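Local coordinates for protein thioredoxin (TrxA-1) (Sulfolobus solfataricus, PDB 3TCO) that probably reduces disulfide bonds of other proteins, as thioredoxins do, through a redox-active cysteine pair that is joined as a disulfide in this crystal, at residues E3-V8 with V46-K51; L25-A30 with L38-Y43; I76-I81 with S90-V95. All coordinates share one frame; numbering follows the deposited sequence.

Contact 1 (E3-V8 with V46-K51). With EDO (1,2-ethanediol), chain D.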
ATOM      1  N   GLU A   3     -14.800  -0.664   9.398  1.00 29.71           N
ATOM      2  CA  GLU A   3     -13.774  -1.603   9.946  1.00 30.42           C
ATOM      3  C   GLU A   3     -12.468  -1.449   9.172  1.00 29.13           C
ATOM      4  O   GLU A   3     -12.449  -0.902   8.068  1.00 29.48           O
ATOM      5  CB  GLU A   3     -14.262  -3.050   9.837  1.00 32.00           C
ATOM      6  CG  GLU A   3     -14.005  -3.676   8.474  1.00 34.07           C
ATOM      7  CD  GLU A   3     -14.667  -5.031   8.296  1.00 33.90           C
ATOM      8  OE1 GLU A   3     -14.898  -5.726   9.306  1.00 35.53           O
ATOM      9  OE2 GLU A   3     -14.941  -5.405   7.136  1.00 33.75           O
ATOM     10  N   ASP A   4     -11.380  -1.948   9.752  1.00 27.40           N
ATOM     11  CA  ASP A   4     -10.062  -1.852   9.127  1.00 24.96           C
ATOM     12  C   ASP A   4      -9.579  -3.213   8.644  1.00 23.78           C
ATOM     13  O   ASP A   4      -9.279  -4.099   9.445  1.00 24.87           O
ATOM     14  CB  ASP A   4      -9.049  -1.278  10.127  1.00 24.88           C
ATOM     15  CG  ASP A   4      -7.699  -1.010   9.495  1.00 23.70           C
ATOM     16  OD1 ASP A   4      -7.550  -1.295   8.293  1.00 22.26           O
ATOM     17  OD2 ASP A   4      -6.788  -0.513  10.195  1.00 26.72           O
ATOM     18  N   VAL A   5      -9.507  -3.379   7.330  1.00 22.38           N
ATOM     19  CA  VAL A   5      -9.064  -4.636   6.753  1.00 20.26           C
ATOM     20  C   VAL A   5      -7.661  -4.541   6.172  1.00 18.49           C
ATOM     21  O   VAL A   5      -7.212  -5.452   5.470  1.00 19.04           O
ATOM     22  CB  VAL A   5     -10.042  -5.114   5.668  1.00 19.66           C
ATOM     23  CG1 VAL A   5     -11.419  -5.324   6.287  1.00 19.13           C
ATOM     24  CG2 VAL A   5     -10.116  -4.082   4.528  1.00 20.69           C
ATOM     25  N   THR A   6      -6.969  -3.443   6.462  1.00 17.08           N
ATOM     26  CA  THR A   6      -5.603  -3.271   5.986  1.00 16.92           C
ATOM     27  C   THR A   6      -4.702  -4.166   6.820  1.00 16.55           C
ATOM     28  O   THR A   6      -5.050  -4.551   7.937  1.00 15.49           O
ATOM     29  CB  THR A   6      -5.125  -1.813   6.093  1.00 17.99           C
ATOM     30  OG1 THR A   6      -5.097  -1.406   7.471  1.00 18.09           O
ATOM     31  CG2 THR A   6      -6.056  -0.910   5.300  1.00 18.08           C
ATOM     32  N   LEU A   7      -3.536  -4.483   6.271  1.00 15.83           N
ATOM     33  CA  LEU A   7      -2.595  -5.389   6.917  1.00 13.23           C
ATOM     34  C   LEU A   7      -1.228  -4.782   7.157  1.00 14.25           C
ATOM     35  O   LEU A   7      -0.593  -4.270   6.232  1.00 11.75           O
ATOM     36  CB  LEU A   7      -2.423  -6.641   6.039  1.00 14.16           C
ATOM     37  CG  LEU A   7      -1.281  -7.614   6.377  1.00 14.70           C
ATOM     38  CD1 LEU A   7      -1.617  -8.381   7.632  1.00 13.87           C
ATOM     39  CD2 LEU A   7      -1.066  -8.578   5.220  1.00 14.88           C
ATOM     40  N   VAL A   8      -0.762  -4.865   8.398  1.00 12.76           N
ATOM     41  CA  VAL A   8       0.563  -4.365   8.734  1.00 14.19           C
ATOM     42  C   VAL A   8       1.633  -5.273   8.101  1.00 13.15           C
ATOM     43  O   VAL A   8       1.600  -6.498   8.237  1.00 16.53           O
ATOM     44  CB  VAL A   8       0.780  -4.345  10.267  1.00 15.99           C
ATOM     45  CG1 VAL A   8       2.226  -3.970  10.578  1.00 18.07           C
ATOM     46  CG2 VAL A   8      -0.179  -3.342  10.927  1.00 18.19           C
ATOM     47  N   VAL A  46     -11.171   2.212   0.528  1.00 15.73           N
ATOM     48  CA  VAL A  46     -11.056   1.407  -0.676  1.00 16.12           C
ATOM     49  C   VAL A  46     -10.707  -0.039  -0.319  1.00 16.00           C
ATOM     50  O   VAL A  46     -11.228  -0.978  -0.931  1.00 15.06           O
ATOM     51  CB  VAL A  46     -10.015   2.002  -1.654  1.00 16.16           C
ATOM     52  CG1 VAL A  46      -9.859   1.100  -2.894  1.00 15.10           C
ATOM     53  CG2 VAL A  46     -10.489   3.399  -2.100  1.00 17.56           C
ATOM     54  N   ALA A  47      -9.856  -0.223   0.686  1.00 14.99           N
ATOM     55  CA  ALA A  47      -9.483  -1.573   1.104  1.00 15.16           C
ATOM     56  C   ALA A  47     -10.735  -2.345   1.541  1.00 15.39           C
ATOM     57  O   ALA A  47     -10.855  -3.550   1.295  1.00 14.36           O
ATOM     58  CB  ALA A  47      -8.471  -1.524   2.251  1.00 15.60           C
ATOM     59  N   GLU A  48     -11.660  -1.646   2.193  1.00 15.97           N
ATOM     60  CA  GLU A  48     -12.900  -2.270   2.642  1.00 18.39           C
ATOM     61  C   GLU A  48     -13.754  -2.639   1.419  1.00 18.50           C
ATOM     62  O   GLU A  48     -14.356  -3.715   1.369  1.00 19.13           O
ATOM     63  CB  GLU A  48     -13.657  -1.298   3.554  1.00 20.60           C
ATOM     64  CG  GLU A  48     -15.039  -1.758   3.996  1.00 24.16           C
ATOM     65  CD  GLU A  48     -15.038  -3.089   4.728  1.00 28.25           C
ATOM     66  OE1 GLU A  48     -14.049  -3.414   5.418  1.00 29.36           O
ATOM     67  OE2 GLU A  48     -16.049  -3.811   4.625  1.00 32.29           O
ATOM     68  N   LYS A  49     -13.807  -1.754   0.431  1.00 18.33           N
ATOM     69  CA  LYS A  49     -14.591  -2.034  -0.769  1.00 18.43           C
ATOM     70  C   LYS A  49     -14.114  -3.306  -1.454  1.00 19.08           C
ATOM     71  O   LYS A  49     -14.921  -4.042  -2.035  1.00 18.80           O
ATOM     72  CB  LYS A  49     -14.503  -0.883  -1.770  1.00 22.13           C
ATOM     73  CG  LYS A  49     -15.180   0.412  -1.341  1.00 25.14           C
ATOM     74  CD  LYS A  49     -15.264   1.382  -2.522  1.00 28.08           C
ATOM     75  CE  LYS A  49     -15.948   2.683  -2.125  1.00 30.29           C
ATOM     76  NZ  LYS A  49     -16.154   3.590  -3.302  1.00 32.03           N
ATOM     77  N   TYR A  50     -12.806  -3.564  -1.405  1.00 16.48           N
ATOM     78  CA  TYR A  50     -12.243  -4.757  -2.033  1.00 15.49           C
ATOM     79  C   TYR A  50     -11.837  -5.817  -1.015  1.00 16.14           C
ATOM     80  O   TYR A  50     -10.907  -6.593  -1.238  1.00 15.20           O
ATOM     81  CB  TYR A  50     -11.034  -4.388  -2.899  1.00 14.95           C
ATOM     82  CG  TYR A  50     -11.410  -3.586  -4.120  1.00 15.08           C
ATOM     83  CD1 TYR A  50     -11.406  -2.193  -4.095  1.00 17.11           C
ATOM     84  CD2 TYR A  50     -11.818  -4.223  -5.295  1.00 17.43           C
ATOM     85  CE1 TYR A  50     -11.800  -1.449  -5.212  1.00 16.60           C
ATOM     86  CE2 TYR A  50     -12.219  -3.485  -6.414  1.00 18.57           C
ATOM     87  CZ  TYR A  50     -12.207  -2.099  -6.359  1.00 19.96           C
ATOM     88  OH  TYR A  50     -12.615  -1.353  -7.444  1.00 23.73           O
ATOM     89  N   LYS A  51     -12.537  -5.845   0.109  1.00 17.44           N
ATOM     90  CA  LYS A  51     -12.251  -6.832   1.148  1.00 16.74           C
ATOM     91  C   LYS A  51     -12.271  -8.246   0.552  1.00 18.52           C
ATOM     92  O   LYS A  51     -13.182  -8.594  -0.197  1.00 18.12           O
ATOM     93  CB  LYS A  51     -13.293  -6.715   2.267  1.00 18.39           C
ATOM     94  CG  LYS A  51     -13.113  -7.708   3.397  1.00 15.92           C
ATOM     95  CD  LYS A  51     -14.179  -7.524   4.467  1.00 16.90           C
ATOM     96  CE  LYS A  51     -14.008  -8.565   5.573  1.00 16.89           C
ATOM     97  NZ  LYS A  51     -14.889  -8.245   6.745  1.00 17.33           N
TER
HETATM   98  C1  EDO D 500      -6.369  -9.154   4.023  1.00 16.49           C
HETATM   99  O1  EDO D 500      -7.414 -10.031   3.592  1.00 19.52           O
HETATM  100  C2  EDO D 500      -6.634  -8.723   5.468  1.00 15.79           C
HETATM  101  O2  EDO D 500      -7.910  -8.082   5.553  1.00 13.80           O
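E3 and V5, in the N-terminal lead-in to edge strand 7-8 of the thioredoxin fold, meet A47 and E48 in the last turn of helix 34-49 and K51 just after it. The contact lies at the surface, and its ionic part gathers round one oxygen, E3 OE2. K51 NZ donates to E3 OE2 in a salt bridge of 2.9 Å, reaching the syn side of the carboxylate 26° out of its plane. The K51 chain is fully extended, with CG anti to the backbone N, and it crosses the E3 side chain at about a right angle. The E48 side chain, bent at chi2, also crosses E3 at about a right angle and puts E48 OE1 2.8 Å from E3 OE2, with the two carboxylate planes turned 52° apart. The ammonium group of K51 would offset some of the negative charge collected there.

Next to this cluster V5 supplies the apolar part. V5 CG1 lies 3.4 Å from E48 OE1 and also touches the aliphatic chain of K51 near CD. The other methyl, V5 CG2, packs 3.8 Å from A47 CB, while T6 CG2 reaches the same A47 CB from the next residue.

The carbonyl oxygen V5 O accepts a hydrogen bond from O2 of a bound 1,2-ethanediol, probably a crystallisation additive. D4 OD1 takes two donors from T6, and the bond from the backbone N closes an Asx turn. That N-H comes from above the carboxylate plane, 36° out of it, whereas the T6 hydroxyl is received on the syn lone pair of D4 OD1. T6 OG1 is also hydrogen-bonded to R58 NE of strand 55-60, and it gives its own proton to D4 OD1 at 2.6 Å.

Contact 2 (L25-A30 with L38-Y43)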
ATOM      1  N   LEU A  25      -1.267  -4.024  -2.410  1.00 11.59           N
ATOM      2  CA  LEU A  25      -0.923  -2.605  -2.369  1.00 12.56           C
ATOM      3  C   LEU A  25      -0.209  -2.363  -1.055  1.00 12.20           C
ATOM      4  O   LEU A  25      -0.467  -3.047  -0.064  1.00 11.53           O
ATOM      5  CB  LEU A  25      -2.175  -1.718  -2.454  1.00 12.09           C
ATOM      6  CG  LEU A  25      -2.946  -1.772  -3.778  1.00 13.40           C
ATOM      7  CD1 LEU A  25      -3.970  -2.909  -3.734  1.00 13.35           C
ATOM      8  CD2 LEU A  25      -3.658  -0.444  -4.000  1.00 13.78           C
ATOM      9  N   VAL A  26       0.687  -1.387  -1.041  1.00 12.42           N
ATOM     10  CA  VAL A  26       1.435  -1.092   0.171  1.00 13.71           C
ATOM     11  C   VAL A  26       1.484   0.406   0.418  1.00 14.29           C
ATOM     12  O   VAL A  26       2.172   1.130  -0.298  1.00 16.19           O
ATOM     13  CB  VAL A  26       2.899  -1.621   0.084  1.00 15.30           C
ATOM     14  CG1 VAL A  26       3.601  -1.421   1.433  1.00 15.37           C
ATOM     15  CG2 VAL A  26       2.915  -3.092  -0.312  1.00 13.71           C
ATOM     16  N   ASP A  27       0.732   0.863   1.413  1.00 13.58           N
ATOM     17  CA  ASP A  27       0.702   2.280   1.770  1.00 15.04           C
ATOM     18  C   ASP A  27       1.898   2.522   2.705  1.00 14.86           C
ATOM     19  O   ASP A  27       1.915   2.051   3.835  1.00 13.92           O
ATOM     20  CB  ASP A  27      -0.629   2.618   2.467  1.00 14.15           C
ATOM     21  CG  ASP A  27      -0.632   4.006   3.120  1.00 17.32           C
ATOM     22  OD1 ASP A  27       0.180   4.871   2.748  1.00 17.51           O
ATOM     23  OD2 ASP A  27      -1.469   4.229   4.008  1.00 21.14           O
ATOM     24  N   CYS A  28       2.919   3.197   2.188  1.00 14.13           N
ATOM     25  CA  CYS A  28       4.117   3.515   2.963  1.00 14.26           C
ATOM     26  C   CYS A  28       3.802   4.833   3.678  1.00 15.97           C
ATOM     27  O   CYS A  28       3.560   5.864   3.037  1.00 15.34           O
ATOM     28  CB  CYS A  28       5.305   3.641   2.014  1.00 14.20           C
ATOM     29  SG  CYS A  28       5.628   2.088   1.078  1.00 17.60           S
ATOM     30  N   TRP A  29       3.794   4.796   5.008  1.00 15.37           N
ATOM     31  CA  TRP A  29       3.415   5.966   5.798  1.00 15.55           C
ATOM     32  C   TRP A  29       4.233   6.154   7.073  1.00 15.81           C
ATOM     33  O   TRP A  29       5.132   5.379   7.375  1.00 15.45           O
ATOM     34  CB  TRP A  29       1.959   5.814   6.221  1.00 14.85           C
ATOM     35  CG  TRP A  29       1.805   4.664   7.194  1.00 16.57           C
ATOM     36  CD1 TRP A  29       1.958   3.334   6.919  1.00 17.75           C
ATOM     37  CD2 TRP A  29       1.565   4.754   8.606  1.00 18.26           C
ATOM     38  NE1 TRP A  29       1.837   2.591   8.071  1.00 19.36           N
ATOM     39  CE2 TRP A  29       1.595   3.436   9.121  1.00 19.71           C
ATOM     40  CE3 TRP A  29       1.334   5.820   9.485  1.00 19.67           C
ATOM     41  CZ2 TRP A  29       1.400   3.153  10.479  1.00 19.60           C
ATOM     42  CZ3 TRP A  29       1.139   5.541  10.839  1.00 20.84           C
ATOM     43  CH2 TRP A  29       1.174   4.213  11.322  1.00 22.64           C
ATOM     44  N   ALA A  30       3.859   7.188   7.823  1.00 17.27           N
ATOM     45  CA  ALA A  30       4.469   7.535   9.107  1.00 18.64           C
ATOM     46  C   ALA A  30       3.479   8.459   9.814  1.00 19.20           C
ATOM     47  O   ALA A  30       2.802   9.257   9.165  1.00 17.98           O
ATOM     48  CB  ALA A  30       5.809   8.237   8.903  1.00 19.44           C
ATOM     49  N   LEU A  38      -4.127  12.314   5.990  1.00 21.09           N
ATOM     50  CA  LEU A  38      -5.288  12.634   5.174  1.00 21.65           C
ATOM     51  C   LEU A  38      -5.622  11.518   4.186  1.00 21.02           C
ATOM     52  O   LEU A  38      -6.778  11.338   3.809  1.00 19.43           O
ATOM     53  CB  LEU A  38      -5.044  13.935   4.416  1.00 24.87           C
ATOM     54  CG  LEU A  38      -5.061  15.182   5.310  1.00 26.23           C
ATOM     55  CD1 LEU A  38      -4.684  16.411   4.505  1.00 28.13           C
ATOM     56  CD2 LEU A  38      -6.453  15.339   5.917  1.00 28.56           C
ATOM     57  N   TYR A  39      -4.606  10.764   3.779  1.00 19.20           N
ATOM     58  CA  TYR A  39      -4.799   9.654   2.835  1.00 19.59           C
ATOM     59  C   TYR A  39      -5.314   8.363   3.508  1.00 18.86           C
ATOM     60  O   TYR A  39      -6.066   7.588   2.909  1.00 16.69           O
ATOM     61  CB  TYR A  39      -3.460   9.389   2.135  1.00 18.30           C
ATOM     62  CG  TYR A  39      -3.406   8.202   1.198  1.00 18.11           C
ATOM     63  CD1 TYR A  39      -4.351   8.038   0.187  1.00 18.31           C
ATOM     64  CD2 TYR A  39      -2.359   7.281   1.279  1.00 18.47           C
ATOM     65  CE1 TYR A  39      -4.252   6.996  -0.723  1.00 17.60           C
ATOM     66  CE2 TYR A  39      -2.247   6.227   0.368  1.00 16.84           C
ATOM     67  CZ  TYR A  39      -3.195   6.092  -0.632  1.00 19.46           C
ATOM     68  OH  TYR A  39      -3.066   5.077  -1.563  1.00 16.06           O
ATOM     69  N   GLU A  40      -4.930   8.146   4.760  1.00 19.62           N
ATOM     70  CA  GLU A  40      -5.311   6.926   5.458  1.00 21.54           C
ATOM     71  C   GLU A  40      -6.781   6.486   5.382  1.00 21.39           C
ATOM     72  O   GLU A  40      -7.059   5.335   5.041  1.00 19.34           O
ATOM     73  CB  GLU A  40      -4.843   6.995   6.912  1.00 24.58           C
ATOM     74  CG  GLU A  40      -3.329   7.207   7.038  1.00 30.86           C
ATOM     75  CD  GLU A  40      -2.504   6.234   6.184  1.00 33.96           C
ATOM     76  OE1 GLU A  40      -2.615   5.006   6.409  1.00 37.88           O
ATOM     77  OE2 GLU A  40      -1.745   6.695   5.290  1.00 34.26           O
ATOM     78  N   PRO A  41      -7.739   7.380   5.687  1.00 20.66           N
ATOM     79  CA  PRO A  41      -9.140   6.941   5.608  1.00 19.37           C
ATOM     80  C   PRO A  41      -9.589   6.547   4.193  1.00 18.83           C
ATOM     81  O   PRO A  41     -10.460   5.678   4.021  1.00 19.19           O
ATOM     82  CB  PRO A  41      -9.910   8.141   6.178  1.00 21.35           C
ATOM     83  CG  PRO A  41      -9.042   9.298   5.820  1.00 22.66           C
ATOM     84  CD  PRO A  41      -7.651   8.780   6.139  1.00 20.97           C
ATOM     85  N   ILE A  42      -9.000   7.180   3.182  1.00 16.50           N
ATOM     86  CA  ILE A  42      -9.329   6.868   1.791  1.00 17.80           C
ATOM     87  C   ILE A  42      -8.758   5.483   1.461  1.00 17.05           C
ATOM     88  O   ILE A  42      -9.427   4.649   0.848  1.00 14.32           O
ATOM     89  CB  ILE A  42      -8.728   7.916   0.829  1.00 19.33           C
ATOM     90  CG1 ILE A  42      -9.348   9.293   1.114  1.00 21.09           C
ATOM     91  CG2 ILE A  42      -8.934   7.495  -0.614  1.00 20.32           C
ATOM     92  CD1 ILE A  42     -10.865   9.325   1.046  1.00 23.35           C
ATOM     93  N   TYR A  43      -7.525   5.239   1.892  1.00 17.09           N
ATOM     94  CA  TYR A  43      -6.871   3.949   1.646  1.00 17.00           C
ATOM     95  C   TYR A  43      -7.664   2.848   2.340  1.00 16.76           C
ATOM     96  O   TYR A  43      -7.877   1.780   1.773  1.00 17.46           O
ATOM     97  CB  TYR A  43      -5.442   3.953   2.187  1.00 15.87           C
ATOM     98  CG  TYR A  43      -4.648   2.723   1.817  1.00 14.17           C
ATOM     99  CD1 TYR A  43      -4.165   2.545   0.526  1.00 14.59           C
ATOM    100  CD2 TYR A  43      -4.365   1.735   2.770  1.00 14.60           C
ATOM    101  CE1 TYR A  43      -3.414   1.423   0.183  1.00 14.57           C
ATOM    102  CE2 TYR A  43      -3.614   0.602   2.436  1.00 12.52           C
ATOM    103  CZ  TYR A  43      -3.140   0.457   1.141  1.00 12.63           C
ATOM    104  OH  TYR A  43      -2.378  -0.632   0.791  1.00 13.26           O
TER
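In the beta-alpha-beta unit of strand 23-29, helix 34-49 and strand 55-60, D27 of the first strand faces Y39, E40 and Y43 of the helix. The two short segments run nearly antiparallel, at 162°, with their axes 10.5 Å apart. D27 CB sits over the centre of the Y43 ring, 3.6 Å from its centroid, a CH-pi contact. The same ring brings Y43 OH to within 3.4 Å of L25 CB, which lies at its edge, and it stacks edge-to-face on F56. An alanine in place of Y43 would probably open a gap beneath D27 CB and beside L25 CB, and leave F56 without its ring partner.

D27 CG is anti to the backbone N (chi1 169°), beside the carbonyl carbon. D27 OD2 stands 2.8 Å from both E40 OE1 and E40 OE2, the two carboxylates being nearly coplanar. D27 OD1 instead meets the Y39 ring at its edge, 3.7 Å from CE2.

D27 probably corresponds to the buried aspartate near the active-site disulfide in thioredoxins. Its OD1 is buried with no hydrogen-bonding partner in the model, and the two acidic groups are likely to be electrostatically coupled.

Contact 3 (I76-I81 with S90-V95)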
ATOM      1  N   ILE A  76       6.635  10.370   1.196  1.00 21.84           N
ATOM      2  CA  ILE A  76       5.442   9.660   1.623  1.00 19.90           C
ATOM      3  C   ILE A  76       4.302  10.669   1.688  1.00 19.79           C
ATOM      4  O   ILE A  76       4.524  11.862   1.899  1.00 19.12           O
ATOM      5  CB  ILE A  76       5.616   8.955   3.005  1.00 19.74           C
ATOM      6  CG1 ILE A  76       6.091   9.951   4.070  1.00 18.64           C
ATOM      7  CG2 ILE A  76       6.601   7.780   2.879  1.00 18.94           C
ATOM      8  CD1 ILE A  76       6.046   9.388   5.474  1.00 15.76           C
ATOM      9  N   PRO A  77       3.061  10.192   1.527  1.00 18.82           N
ATOM     10  CA  PRO A  77       2.836   8.760   1.306  1.00 17.85           C
ATOM     11  C   PRO A  77       3.207   8.269  -0.083  1.00 17.94           C
ATOM     12  O   PRO A  77       3.287   9.048  -1.030  1.00 19.40           O
ATOM     13  CB  PRO A  77       1.350   8.595   1.589  1.00 18.41           C
ATOM     14  CG  PRO A  77       0.765   9.928   1.188  1.00 17.41           C
ATOM     15  CD  PRO A  77       1.789  10.921   1.700  1.00 17.80           C
ATOM     16  N   THR A  78       3.475   6.970  -0.177  1.00 16.92           N
ATOM     17  CA  THR A  78       3.769   6.310  -1.443  1.00 16.35           C
ATOM     18  C   THR A  78       3.007   4.998  -1.394  1.00 15.97           C
ATOM     19  O   THR A  78       3.029   4.300  -0.380  1.00 16.65           O
ATOM     20  CB  THR A  78       5.260   5.969  -1.625  1.00 17.12           C
ATOM     21  OG1 THR A  78       5.997   7.168  -1.902  1.00 17.26           O
ATOM     22  CG2 THR A  78       5.427   4.992  -2.784  1.00 14.70           C
ATOM     23  N   THR A  79       2.331   4.662  -2.484  1.00 16.20           N
ATOM     24  CA  THR A  79       1.583   3.419  -2.530  1.00 14.50           C
ATOM     25  C   THR A  79       2.184   2.519  -3.602  1.00 14.18           C
ATOM     26  O   THR A  79       2.041   2.779  -4.802  1.00 15.59           O
ATOM     27  CB  THR A  79       0.095   3.681  -2.861  1.00 15.53           C
ATOM     28  OG1 THR A  79      -0.462   4.585  -1.895  1.00 14.04           O
ATOM     29  CG2 THR A  79      -0.684   2.397  -2.807  1.00 15.55           C
ATOM     30  N   LEU A  80       2.879   1.475  -3.161  1.00 12.26           N
ATOM     31  CA  LEU A  80       3.486   0.513  -4.071  1.00 12.67           C
ATOM     32  C   LEU A  80       2.374  -0.417  -4.522  1.00 13.69           C
ATOM     33  O   LEU A  80       1.473  -0.732  -3.733  1.00 11.87           O
ATOM     34  CB  LEU A  80       4.537  -0.321  -3.339  1.00 12.82           C
ATOM     35  CG  LEU A  80       5.634   0.462  -2.604  1.00 12.85           C
ATOM     36  CD1 LEU A  80       6.519  -0.518  -1.812  1.00 14.61           C
ATOM     37  CD2 LEU A  80       6.443   1.256  -3.624  1.00 13.90           C
ATOM     38  N   ILE A  81       2.425  -0.846  -5.778  1.00 12.82           N
ATOM     39  CA  ILE A  81       1.427  -1.780  -6.278  1.00 13.89           C
ATOM     40  C   ILE A  81       2.117  -3.004  -6.879  1.00 13.25           C
ATOM     41  O   ILE A  81       2.942  -2.894  -7.795  1.00 12.49           O
ATOM     42  CB  ILE A  81       0.504  -1.128  -7.323  1.00 15.33           C
ATOM     43  CG1 ILE A  81      -0.185   0.095  -6.681  1.00 17.04           C
ATOM     44  CG2 ILE A  81      -0.537  -2.164  -7.812  1.00 12.93           C
ATOM     45  CD1 ILE A  81      -1.117   0.825  -7.575  1.00 23.24           C
ATOM     46  N   SER A  90       4.074   2.627  -8.556  1.00 14.89           N
ATOM     47  CA  SER A  90       4.411   3.240  -7.280  1.00 17.53           C
ATOM     48  C   SER A  90       3.789   4.622  -7.394  1.00 18.79           C
ATOM     49  O   SER A  90       4.206   5.413  -8.242  1.00 18.85           O
ATOM     50  CB  SER A  90       5.929   3.351  -7.108  1.00 20.06           C
ATOM     51  OG  SER A  90       6.253   3.986  -5.875  1.00 19.73           O
ATOM     52  N   LEU A  91       2.777   4.892  -6.572  1.00 18.64           N
ATOM     53  CA  LEU A  91       2.065   6.166  -6.595  1.00 20.09           C
ATOM     54  C   LEU A  91       2.504   7.048  -5.433  1.00 20.76           C
ATOM     55  O   LEU A  91       2.308   6.697  -4.269  1.00 19.75           O
ATOM     56  CB  LEU A  91       0.563   5.909  -6.514  1.00 22.27           C
ATOM     57  CG  LEU A  91       0.061   4.867  -7.518  1.00 24.35           C
ATOM     58  CD1 LEU A  91      -1.391   4.527  -7.238  1.00 25.06           C
ATOM     59  CD2 LEU A  91       0.223   5.415  -8.927  1.00 26.60           C
ATOM     60  N   VAL A  92       3.087   8.200  -5.761  1.00 21.83           N
ATOM     61  CA  VAL A  92       3.586   9.133  -4.755  1.00 23.42           C
ATOM     62  C   VAL A  92       2.564  10.211  -4.403  1.00 23.51           C
ATOM     63  O   VAL A  92       2.007  10.852  -5.286  1.00 24.06           O
ATOM     64  CB  VAL A  92       4.898   9.802  -5.244  1.00 24.80           C
ATOM     65  CG1 VAL A  92       5.428  10.769  -4.185  1.00 25.42           C
ATOM     66  CG2 VAL A  92       5.946   8.723  -5.558  1.00 25.37           C
ATOM     67  N   GLY A  93       2.329  10.407  -3.105  1.00 22.04           N
ATOM     68  CA  GLY A  93       1.366  11.402  -2.656  1.00 21.17           C
ATOM     69  C   GLY A  93       0.028  10.740  -2.394  1.00 21.77           C
ATOM     70  O   GLY A  93      -0.192   9.606  -2.820  1.00 21.18           O
ATOM     71  N   ALA A  94      -0.870  11.423  -1.691  1.00 22.52           N
ATOM     72  CA  ALA A  94      -2.185  10.856  -1.408  1.00 23.49           C
ATOM     73  C   ALA A  94      -2.913  10.582  -2.735  1.00 24.49           C
ATOM     74  O   ALA A  94      -3.156  11.508  -3.513  1.00 26.71           O
ATOM     75  CB  ALA A  94      -2.993  11.827  -0.547  1.00 24.55           C
ATOM     76  N   VAL A  95      -3.262   9.325  -3.004  1.00 23.38           N
ATOM     77  CA  VAL A  95      -3.938   9.006  -4.261  1.00 22.02           C
ATOM     78  C   VAL A  95      -5.437   9.314  -4.214  1.00 21.24           C
ATOM     79  O   VAL A  95      -6.129   8.948  -3.263  1.00 20.44           O
ATOM     80  CB  VAL A  95      -3.757   7.514  -4.658  1.00 23.56           C
ATOM     81  CG1 VAL A  95      -4.520   6.627  -3.721  1.00 26.90           C
ATOM     82  CG2 VAL A  95      -4.249   7.281  -6.056  1.00 23.59           C
TER
HETATM   83  O   HOH W   1       0.495   7.158  -1.990  1.00 19.41           O
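L91 and T79 face each other as a hydrogen-bonded antiparallel pair, and the L91 side chain can be traced outward from that backbone link. Its CB lies 3.9 Å from T79 O. CG stays near the same oxygen, because chi1 (-50°) sets it anti to the carbonyl carbon and beside the backbone N. Beyond it CD1 is anti to CA, and this branch reaches the tip of I81, with L91 CD1 and I81 CD1 3.7 Å apart. I81 in turn rests on T103 and Y107 of helix 97-107, so the leucine meets a side chain backed by that helix.

The backbone bonds flank this side chain. L91 N donates to T79 O at 2.9 Å, almost straight at 174°, although the donor stands 37° above the carbonyl plane. T79 N returns a bond to L91 O. These strands form the beta hairpin 78-83/86-92, whose second strand is an edge of the thioredoxin sheet. P77, just before strand 78-83, follows a cis peptide bond; it is the cis-proline characteristic of thioredoxins, and its side chain touches C33 and C36 of the active-site disulfide.

On the face carrying T78, L80 and S90, the serine hydroxyl touches two methyls, with S90 OG 3.4 Å from T78 CG2 and 3.5 Å from L80 CD2. At the other end the ladder continues past the strand: G93 N donates to P77 O at 2.7 Å. At the backbone angles of G93 any side chain would collide with the carbonyl oxygen of V92, so glycine suits the place. P77 CG packs 3.6 Å from A94 N. A water accepts from T79 OG1 at 2.7 Å and donates to both L91 O and G93 O, while T79 OG1 is also hydrogen-bonded to Y39 OH of helix 34-49.

Overall arrangement
All three contacts reach the same five-stranded sheet. Contacts 1 and 2 share helix 34-49 and have centres about 11 Å apart; they touch where T6 CG2 packs 4.0 Å from Y43 CD2. Contact 3 is closer to contact 2, about 8 Å between centres, because strands 23-29 and 78-83 are neighbours: C28 N lies 2.8 Å from T78 O, probably a hydrogen bond. Contacts 1 and 3 lie on opposite sides of the chain's centre, about 17 Å apart between centres. The C33-C36 disulfide lies beside contacts 2 and 3, touched by the side chains of E40 and P77.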